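Local structure of histidine kinase (Synechocystis sp., 5DFY) at residues A[75-78]-A[82-85]; A[125-128]-A[132-135]. The protein probably autophosphorylates on histidine as a light-responsive two-component sensor kinase, of which this chain is the third GAF domain, carrying a covalently bound phycocyanobilin. One frame throughout, in Å; residues are numbered along the deposited sequence.

Contact 1. Residues A[75-78]-A[82-85]. With CYC (phycocyanobilin), chain B.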
ATOM      1  N   ARG A  75     -16.861   3.573   0.962  1.00 17.92           N
ATOM      2  CA  ARG A  75     -16.029   2.971  -0.085  1.00 16.46           C
ATOM      3  C   ARG A  75     -16.432   3.516  -1.439  1.00 16.92           C
ATOM      4  O   ARG A  75     -17.616   3.480  -1.779  1.00 18.43           O
ATOM      5  CB  ARG A  75     -16.183   1.459  -0.070  1.00 17.68           C
ATOM      6  CG  ARG A  75     -15.307   0.747  -1.084  1.00 21.00           C
ATOM      7  CD  ARG A  75     -15.544  -0.740  -1.065  1.00 24.65           C
ATOM      8  NE  ARG A  75     -16.915  -1.005  -1.467  1.00 28.51           N
ATOM      9  CZ  ARG A  75     -17.628  -2.063  -1.100  1.00 37.16           C
ATOM     10  NH1 ARG A  75     -17.106  -2.998  -0.319  1.00 38.91           N
ATOM     11  NH2 ARG A  75     -18.878  -2.173  -1.521  1.00 40.23           N
ATOM     12  N   PHE A  76     -15.463   4.011  -2.207  1.00 16.57           N
ATOM     13  CA  PHE A  76     -15.739   4.499  -3.555  1.00 17.12           C
ATOM     14  C   PHE A  76     -16.046   3.387  -4.553  1.00 20.33           C
ATOM     15  O   PHE A  76     -15.441   2.309  -4.555  1.00 19.63           O
ATOM     16  CB  PHE A  76     -14.567   5.314  -4.056  1.00 16.74           C
ATOM     17  CG  PHE A  76     -14.435   6.669  -3.409  1.00 17.19           C
ATOM     18  CD1 PHE A  76     -15.413   7.642  -3.575  1.00 18.49           C
ATOM     19  CD2 PHE A  76     -13.339   6.977  -2.625  1.00 17.06           C
ATOM     20  CE1 PHE A  76     -15.276   8.893  -2.984  1.00 18.98           C
ATOM     21  CE2 PHE A  76     -13.187   8.217  -2.043  1.00 18.08           C
ATOM     22  CZ  PHE A  76     -14.167   9.182  -2.209  1.00 18.48           C
ATOM     23  N   ASN A  77     -17.030   3.669  -5.400  1.00 18.96           N
ATOM     24  CA  ASN A  77     -17.344   2.828  -6.543  1.00 21.72           C
ATOM     25  C   ASN A  77     -16.465   3.262  -7.692  1.00 20.69           C
ATOM     26  O   ASN A  77     -15.833   4.311  -7.629  1.00 20.81           O
ATOM     27  CB  ASN A  77     -18.807   2.966  -6.919  1.00 20.16           C
ATOM     28  CG  ASN A  77     -19.734   2.392  -5.884  1.00 21.86           C
ATOM     29  OD1 ASN A  77     -19.467   1.338  -5.310  1.00 23.29           O
ATOM     30  ND2 ASN A  77     -20.844   3.088  -5.637  1.00 24.80           N
ATOM     31  N   PRO A  78     -16.434   2.468  -8.768  1.00 20.58           N
ATOM     32  CA  PRO A  78     -15.575   2.853  -9.889  1.00 21.84           C
ATOM     33  C   PRO A  78     -15.886   4.247 -10.454  1.00 22.60           C
ATOM     34  O   PRO A  78     -14.953   4.933 -10.865  1.00 24.31           O
ATOM     35  CB  PRO A  78     -15.851   1.747 -10.913  1.00 23.46           C
ATOM     36  CG  PRO A  78     -16.141   0.545 -10.055  1.00 25.33           C
ATOM     37  CD  PRO A  78     -16.951   1.095  -8.904  1.00 22.08           C
ATOM     38  N   GLY A  82     -20.191   6.407  -4.085  1.00 23.13           N
ATOM     39  CA  GLY A  82     -19.724   5.533  -3.034  1.00 23.79           C
ATOM     40  C   GLY A  82     -20.834   4.940  -2.205  1.00 25.65           C
ATOM     41  O   GLY A  82     -22.014   5.216  -2.419  1.00 26.79           O
ATOM     42  N   GLU A  83     -20.435   4.103  -1.265  1.00 20.63           N
ATOM     43  CA  GLU A  83     -21.352   3.320  -0.463  1.00 22.69           C
ATOM     44  C   GLU A  83     -20.838   3.245   0.972  1.00 22.63           C
ATOM     45  O   GLU A  83     -19.667   2.995   1.183  1.00 22.18           O
ATOM     46  CB  GLU A  83     -21.477   1.919  -1.076  1.00 25.76           C
ATOM     47  CG  GLU A  83     -22.446   0.995  -0.427  1.00 44.05           C
ATOM     48  CD  GLU A  83     -22.365  -0.394  -1.034  1.00 53.86           C
ATOM     49  OE1 GLU A  83     -21.888  -0.499  -2.191  1.00 51.80           O
ATOM     50  OE2 GLU A  83     -22.757  -1.375  -0.359  1.00 48.33           O
ATOM     51  N   PHE A  84     -21.707   3.427   1.961  1.00 22.65           N
ATOM     52  CA  PHE A  84     -21.337   3.125   3.333  1.00 19.38           C
ATOM     53  C   PHE A  84     -21.297   1.642   3.531  1.00 22.34           C
ATOM     54  O   PHE A  84     -22.206   0.921   3.100  1.00 25.97           O
ATOM     55  CB  PHE A  84     -22.335   3.772   4.315  1.00 19.41           C
ATOM     56  CG  PHE A  84     -22.238   5.254   4.342  1.00 20.36           C
ATOM     57  CD1 PHE A  84     -21.087   5.859   4.811  1.00 21.71           C
ATOM     58  CD2 PHE A  84     -23.262   6.047   3.868  1.00 28.05           C
ATOM     59  CE1 PHE A  84     -20.957   7.213   4.832  1.00 23.83           C
ATOM     60  CE2 PHE A  84     -23.131   7.428   3.875  1.00 28.88           C
ATOM     61  CZ  PHE A  84     -21.986   8.009   4.369  1.00 24.13           C
ATOM     62  N   ILE A  85     -20.246   1.164   4.167  1.00 19.77           N
ATOM     63  CA  ILE A  85     -20.154  -0.240   4.429  1.00 23.23           C
ATOM     64  C   ILE A  85     -19.931  -0.560   5.888  1.00 20.49           C
ATOM     65  O   ILE A  85     -19.996  -1.721   6.254  1.00 23.45           O
ATOM     66  CB  ILE A  85     -19.056  -0.880   3.553  1.00 29.63           C
ATOM     67  CG1 ILE A  85     -17.694  -0.266   3.837  1.00 25.81           C
ATOM     68  CG2 ILE A  85     -19.407  -0.692   2.057  1.00 29.30           C
ATOM     69  CD1 ILE A  85     -16.570  -1.057   3.178  1.00 30.10           C
TER
HETATM   70  CHA CYC B 701     -17.983  18.632  -0.573  1.00 26.32           C
HETATM   71  NA  CYC B 701     -18.855  16.392   0.248  1.00 24.29           N
HETATM   72  C1A CYC B 701     -17.875  17.477   0.101  1.00 24.47           C
HETATM   73  C2A CYC B 701     -16.667  17.066   0.893  1.00 24.14           C
HETATM   74  C3A CYC B 701     -16.915  15.778   1.498  1.00 23.11           C
HETATM   75  C4A CYC B 701     -18.274  15.370   1.106  1.00 22.26           C
HETATM   76  CMA CYC B 701     -15.928  15.028   2.354  1.00 28.08           C
HETATM   77  CAA CYC B 701     -15.381  17.871   0.950  1.00 26.23           C
HETATM   78  CBA CYC B 701     -14.685  17.458  -0.365  1.00 28.30           C
HETATM   79  CGA CYC B 701     -13.370  18.163  -0.695  1.00 29.74           C
HETATM   80  O1A CYC B 701     -13.062  19.202  -0.070  1.00 30.23           O
HETATM   81  O2A CYC B 701     -12.592  17.729  -1.614  1.00 26.48           O
HETATM   82  CHB CYC B 701     -19.024  14.114   1.385  1.00 22.65           C
HETATM   83  NB  CYC B 701     -18.338  13.800   3.778  1.00 21.42           N
HETATM   84  C1B CYC B 701     -18.846  13.352   2.452  1.00 21.20           C
HETATM   85  C2B CYC B 701     -19.152  11.919   2.534  1.00 19.78           C
HETATM   86  C3B CYC B 701     -18.867  11.473   3.831  1.00 19.14           C
HETATM   87  C4B CYC B 701     -18.383  12.605   4.652  1.00 19.96           C
HETATM   88  CMB CYC B 701     -19.687  11.114   1.369  1.00 23.46           C
HETATM   89  CAB CYC B 701     -19.033  10.053   4.358  1.00 20.98           C
HETATM   90  CBB CYC B 701     -17.671   9.446   4.660  1.00 21.36           C
HETATM   91  OB  CYC B 701     -18.044  12.626   5.811  1.00 20.15           O
HETATM   92  NC  CYC B 701     -23.121  16.943  -1.531  1.00 25.04           N
HETATM   93  C1C CYC B 701     -24.221  16.416  -1.328  1.00 32.53           C
HETATM   94  C2C CYC B 701     -25.376  17.075  -2.418  1.00 32.81           C
HETATM   95  C3C CYC B 701     -24.667  17.557  -3.403  1.00 34.32           C
HETATM   96  C4C CYC B 701     -23.270  17.958  -2.694  1.00 30.66           C
HETATM   97  CMC CYC B 701     -26.462  16.000  -2.784  1.00 34.72           C
HETATM   98  CAC CYC B 701     -25.268  18.828  -4.225  1.00 33.04           C
HETATM   99  CBC CYC B 701     -26.396  18.340  -5.105  1.00 37.10           C
HETATM  100  OC  CYC B 701     -24.484  15.564  -0.501  1.00 28.74           O
HETATM  101  CHD CYC B 701     -22.405  18.884  -3.132  1.00 27.80           C
HETATM  102  ND  CYC B 701     -20.339  18.311  -1.701  1.00 24.97           N
HETATM  103  C1D CYC B 701     -21.073  19.142  -2.503  1.00 24.77           C
HETATM  104  C2D CYC B 701     -20.405  20.320  -2.670  1.00 24.55           C
HETATM  105  C3D CYC B 701     -19.239  20.229  -1.984  1.00 26.96           C
HETATM  106  C4D CYC B 701     -19.200  18.975  -1.383  1.00 23.52           C
HETATM  107  CMD CYC B 701     -20.927  21.475  -3.513  1.00 31.51           C
HETATM  108  CAD CYC B 701     -18.173  21.292  -1.887  1.00 29.40           C
HETATM  109  CBD CYC B 701     -18.294  22.057  -0.586  1.00 28.02           C
HETATM  110  CGD CYC B 701     -19.589  22.851  -0.574  1.00 35.00           C
HETATM  111  O1D CYC B 701     -20.545  22.525   0.180  1.00 29.69           O
HETATM  112  O2D CYC B 701     -19.733  23.852  -1.328  1.00 34.00           O
HETATM  113  O   HOH W   1     -22.931   1.158  -4.435  1.00 48.22           O
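E83 OE1 is held by two partners, R75 NH2 in a long salt bridge of 3.5 Å and a water that donates to OE1 from 3.0 Å. The same water accepts from N77 ND2 at 3.1 Å and so links the loop end of 75-78 to the carboxylate; the firmer partner of that amide is S81 OG in the intervening turn. R75 and E83 run side by side in the same direction, but their guanidinium and carboxylate planes stand 88° apart, so the charges meet through single atoms and not as a two-pronged pair. R75 is extended until chi3 (64°), where the chain bends and brings the guanidinium across I85. There the methyl CG2 of I85 lies over the centre of one guanidinium face, 3.9 Å from R75 CZ, while E83 OE1 stays at the edge. W163 of the adjoining strand 161-170 touches both R75 and I85.

Beneath these side chains the backbones form the end of the antiparallel hairpin of strands 70-76 and 82-89, on one flank of the GAF-domain sheet. R75 and E83 are a hydrogen-bonded pair: R75 N gives a nearly straight bond to E83 O (2.9 Å, 174°), and the return bond from E83 N to R75 O is more bent. F76 and G82 follow as a non-hydrogen-bonded pair, with G82 CA only 3.2 Å from R75 O. F76 projects on the face opposite to R75 and E83, where W80 meets its ring edge-to-face. The side chain of F84, on the same strand as E83, points away from 75-78, and its ring edge meets the ethyl group of the terminal lactam ring that carries OB, with CE1 3.5 Å from phycocyanobilin CAB. Y74 meets the F84 ring edge-to-face, and F103 and W106 touch it.

Contact 2. Residues A[125-128]-A[132-135]. With CYC (phycocyanobilin), chain B.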
ATOM      1  N   LEU A 125     -10.353  16.822   5.715  1.00 19.37           N
ATOM      2  CA  LEU A 125     -11.194  17.980   5.975  1.00 19.38           C
ATOM      3  C   LEU A 125     -11.781  17.836   7.375  1.00 20.94           C
ATOM      4  O   LEU A 125     -12.427  16.823   7.698  1.00 19.88           O
ATOM      5  CB  LEU A 125     -12.291  18.126   4.936  1.00 19.72           C
ATOM      6  CG  LEU A 125     -13.284  19.276   5.168  1.00 22.98           C
ATOM      7  CD1 LEU A 125     -12.569  20.613   5.241  1.00 26.59           C
ATOM      8  CD2 LEU A 125     -14.344  19.295   4.082  1.00 26.46           C
ATOM      9  N   ALA A 126     -11.534  18.849   8.189  1.00 20.27           N
ATOM     10  CA  ALA A 126     -12.052  18.941   9.545  1.00 18.83           C
ATOM     11  C   ALA A 126     -12.933  20.173   9.636  1.00 22.51           C
ATOM     12  O   ALA A 126     -12.496  21.287   9.346  1.00 22.41           O
ATOM     13  CB  ALA A 126     -10.924  19.024  10.563  1.00 23.06           C
ATOM     14  N   VAL A 127     -14.171  19.965  10.050  1.00 19.78           N
ATOM     15  CA  VAL A 127     -15.165  21.037  10.133  1.00 20.92           C
ATOM     16  C   VAL A 127     -15.787  20.990  11.520  1.00 23.20           C
ATOM     17  O   VAL A 127     -16.382  19.982  11.919  1.00 20.28           O
ATOM     18  CB  VAL A 127     -16.231  20.893   9.043  1.00 21.09           C
ATOM     19  CG1 VAL A 127     -17.415  21.835   9.288  1.00 22.53           C
ATOM     20  CG2 VAL A 127     -15.614  21.155   7.679  1.00 25.87           C
ATOM     21  N   GLY A 128     -15.630  22.078  12.257  1.00 21.69           N
ATOM     22  CA  GLY A 128     -16.087  22.135  13.631  1.00 23.03           C
ATOM     23  C   GLY A 128     -17.567  22.429  13.815  1.00 22.15           C
ATOM     24  O   GLY A 128     -18.137  22.073  14.838  1.00 22.40           O
ATOM     25  N   THR A 132     -21.729  26.804  10.202  1.00 29.02           N
ATOM     26  CA  THR A 132     -20.954  28.015   9.946  1.00 31.05           C
ATOM     27  C   THR A 132     -19.895  27.822   8.859  1.00 34.08           C
ATOM     28  O   THR A 132     -19.014  28.670   8.680  1.00 39.23           O
ATOM     29  CB  THR A 132     -20.266  28.505  11.228  1.00 30.84           C
ATOM     30  OG1 THR A 132     -19.237  27.585  11.617  1.00 34.03           O
ATOM     31  CG2 THR A 132     -21.263  28.650  12.350  1.00 34.32           C
ATOM     32  N   ALA A 133     -19.986  26.726   8.113  1.00 29.38           N
ATOM     33  CA  ALA A 133     -18.906  26.342   7.209  1.00 30.00           C
ATOM     34  C   ALA A 133     -19.066  26.921   5.809  1.00 32.57           C
ATOM     35  O   ALA A 133     -18.158  26.817   4.988  1.00 36.95           O
ATOM     36  CB  ALA A 133     -18.809  24.820   7.129  1.00 32.81           C
ATOM     37  N   GLY A 134     -20.223  27.511   5.532  1.00 35.64           N
ATOM     38  CA  GLY A 134     -20.485  28.087   4.223  1.00 37.68           C
ATOM     39  C   GLY A 134     -20.677  27.052   3.130  1.00 39.27           C
ATOM     40  O   GLY A 134     -20.297  27.260   1.977  1.00 35.02           O
ATOM     41  N   PHE A 135     -21.286  25.930   3.488  1.00 30.81           N
ATOM     42  CA  PHE A 135     -21.497  24.861   2.533  1.00 32.65           C
ATOM     43  C   PHE A 135     -22.644  25.166   1.584  1.00 30.22           C
ATOM     44  O   PHE A 135     -23.537  25.964   1.885  1.00 30.48           O
ATOM     45  CB  PHE A 135     -21.798  23.541   3.254  1.00 28.08           C
ATOM     46  CG  PHE A 135     -20.608  22.911   3.927  1.00 30.91           C
ATOM     47  CD1 PHE A 135     -19.366  22.868   3.311  1.00 29.77           C
ATOM     48  CD2 PHE A 135     -20.752  22.334   5.173  1.00 29.09           C
ATOM     49  CE1 PHE A 135     -18.295  22.275   3.933  1.00 32.04           C
ATOM     50  CE2 PHE A 135     -19.680  21.738   5.797  1.00 31.26           C
ATOM     51  CZ  PHE A 135     -18.455  21.708   5.171  1.00 26.80           C
TER
HETATM   52  CHA CYC B 701     -17.983  18.632  -0.573  1.00 26.32           C
HETATM   53  NA  CYC B 701     -18.855  16.392   0.248  1.00 24.29           N
HETATM   54  C1A CYC B 701     -17.875  17.477   0.101  1.00 24.47           C
HETATM   55  C2A CYC B 701     -16.667  17.066   0.893  1.00 24.14           C
HETATM   56  C3A CYC B 701     -16.915  15.778   1.498  1.00 23.11           C
HETATM   57  C4A CYC B 701     -18.274  15.370   1.106  1.00 22.26           C
HETATM   58  CMA CYC B 701     -15.928  15.028   2.354  1.00 28.08           C
HETATM   59  CAA CYC B 701     -15.381  17.871   0.950  1.00 26.23           C
HETATM   60  CBA CYC B 701     -14.685  17.458  -0.365  1.00 28.30           C
HETATM   61  CGA CYC B 701     -13.370  18.163  -0.695  1.00 29.74           C
HETATM   62  O1A CYC B 701     -13.062  19.202  -0.070  1.00 30.23           O
HETATM   63  O2A CYC B 701     -12.592  17.729  -1.614  1.00 26.48           O
HETATM   64  CHB CYC B 701     -19.024  14.114   1.385  1.00 22.65           C
HETATM   65  NB  CYC B 701     -18.338  13.800   3.778  1.00 21.42           N
HETATM   66  C1B CYC B 701     -18.846  13.352   2.452  1.00 21.20           C
HETATM   67  C2B CYC B 701     -19.152  11.919   2.534  1.00 19.78           C
HETATM   68  C3B CYC B 701     -18.867  11.473   3.831  1.00 19.14           C
HETATM   69  C4B CYC B 701     -18.383  12.605   4.652  1.00 19.96           C
HETATM   70  CMB CYC B 701     -19.687  11.114   1.369  1.00 23.46           C
HETATM   71  CAB CYC B 701     -19.033  10.053   4.358  1.00 20.98           C
HETATM   72  CBB CYC B 701     -17.671   9.446   4.660  1.00 21.36           C
HETATM   73  OB  CYC B 701     -18.044  12.626   5.811  1.00 20.15           O
HETATM   74  NC  CYC B 701     -23.121  16.943  -1.531  1.00 25.04           N
HETATM   75  C1C CYC B 701     -24.221  16.416  -1.328  1.00 32.53           C
HETATM   76  C2C CYC B 701     -25.376  17.075  -2.418  1.00 32.81           C
HETATM   77  C3C CYC B 701     -24.667  17.557  -3.403  1.00 34.32           C
HETATM   78  C4C CYC B 701     -23.270  17.958  -2.694  1.00 30.66           C
HETATM   79  CMC CYC B 701     -26.462  16.000  -2.784  1.00 34.72           C
HETATM   80  CAC CYC B 701     -25.268  18.828  -4.225  1.00 33.04           C
HETATM   81  CBC CYC B 701     -26.396  18.340  -5.105  1.00 37.10           C
HETATM   82  OC  CYC B 701     -24.484  15.564  -0.501  1.00 28.74           O
HETATM   83  CHD CYC B 701     -22.405  18.884  -3.132  1.00 27.80           C
HETATM   84  ND  CYC B 701     -20.339  18.311  -1.701  1.00 24.97           N
HETATM   85  C1D CYC B 701     -21.073  19.142  -2.503  1.00 24.77           C
HETATM   86  C2D CYC B 701     -20.405  20.320  -2.670  1.00 24.55           C
HETATM   87  C3D CYC B 701     -19.239  20.229  -1.984  1.00 26.96           C
HETATM   88  C4D CYC B 701     -19.200  18.975  -1.383  1.00 23.52           C
HETATM   89  CMD CYC B 701     -20.927  21.475  -3.513  1.00 31.51           C
HETATM   90  CAD CYC B 701     -18.173  21.292  -1.887  1.00 29.40           C
HETATM   91  CBD CYC B 701     -18.294  22.057  -0.586  1.00 28.02           C
HETATM   92  CGD CYC B 701     -19.589  22.851  -0.574  1.00 35.00           C
HETATM   93  O1D CYC B 701     -20.545  22.525   0.180  1.00 29.69           O
HETATM   94  O2D CYC B 701     -19.733  23.852  -1.328  1.00 34.00           O
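The F135 ring has A133 CB over one face, offset toward the rim, and meets V127 at its edge, where V127 CG2 lies near the ring plane and 3.8 Å from F135 CZ. H139 also meets this ring, with the two planes inclined at about 45°. V127 points at the loop from the opposite direction and divides its methyls between two partners: with CG1 anti to the backbone N (chi1 169°), that branch reaches A133 CB at 3.9 Å and leaves CG2 for the phenyl edge. No hydrogen bond joins the two segments, and the join is purely apolar; F151 of strand 150-158 touches both V127 and F135.

On the chromophore side, a propionate oxygen, phycocyanobilin O1D, approaches the ring obliquely and comes within 3.4 Å of F135 CD1. With an alanine in place of F135, V127 CG2 would probably lose its aromatic partner and a gap would open beside this propionate. L125, two residues before V127, sets its methyl CD2 3.6 Å from phycocyanobilin CAA, at the root of the other propionate. The short edge strand 125-127 and the loop before helix 137-145, which carries the chromophore-binding C138, thus form part of the propionate side of the bilin pocket in this cyanobacteriochrome GAF domain.

In the fold
Contact 1 comes wholly before contact 2 in the chain; their centres lie 23 Å apart, and about 12 Å separates their nearest atoms. Both belong to one GAF domain and reach the same antiparallel sheet at its two outermost strands: 82-89 on one side, paired with 70-76, and 125-127 on the other, paired with 150-158. Strand 161-170 lies between the two pairs. Each contact also meets the phycocyanobilin, contact 1 at the ethyl group of a terminal ring and contact 2 at the propionates. One bilin thus touches both contacts, which line different parts of its pocket.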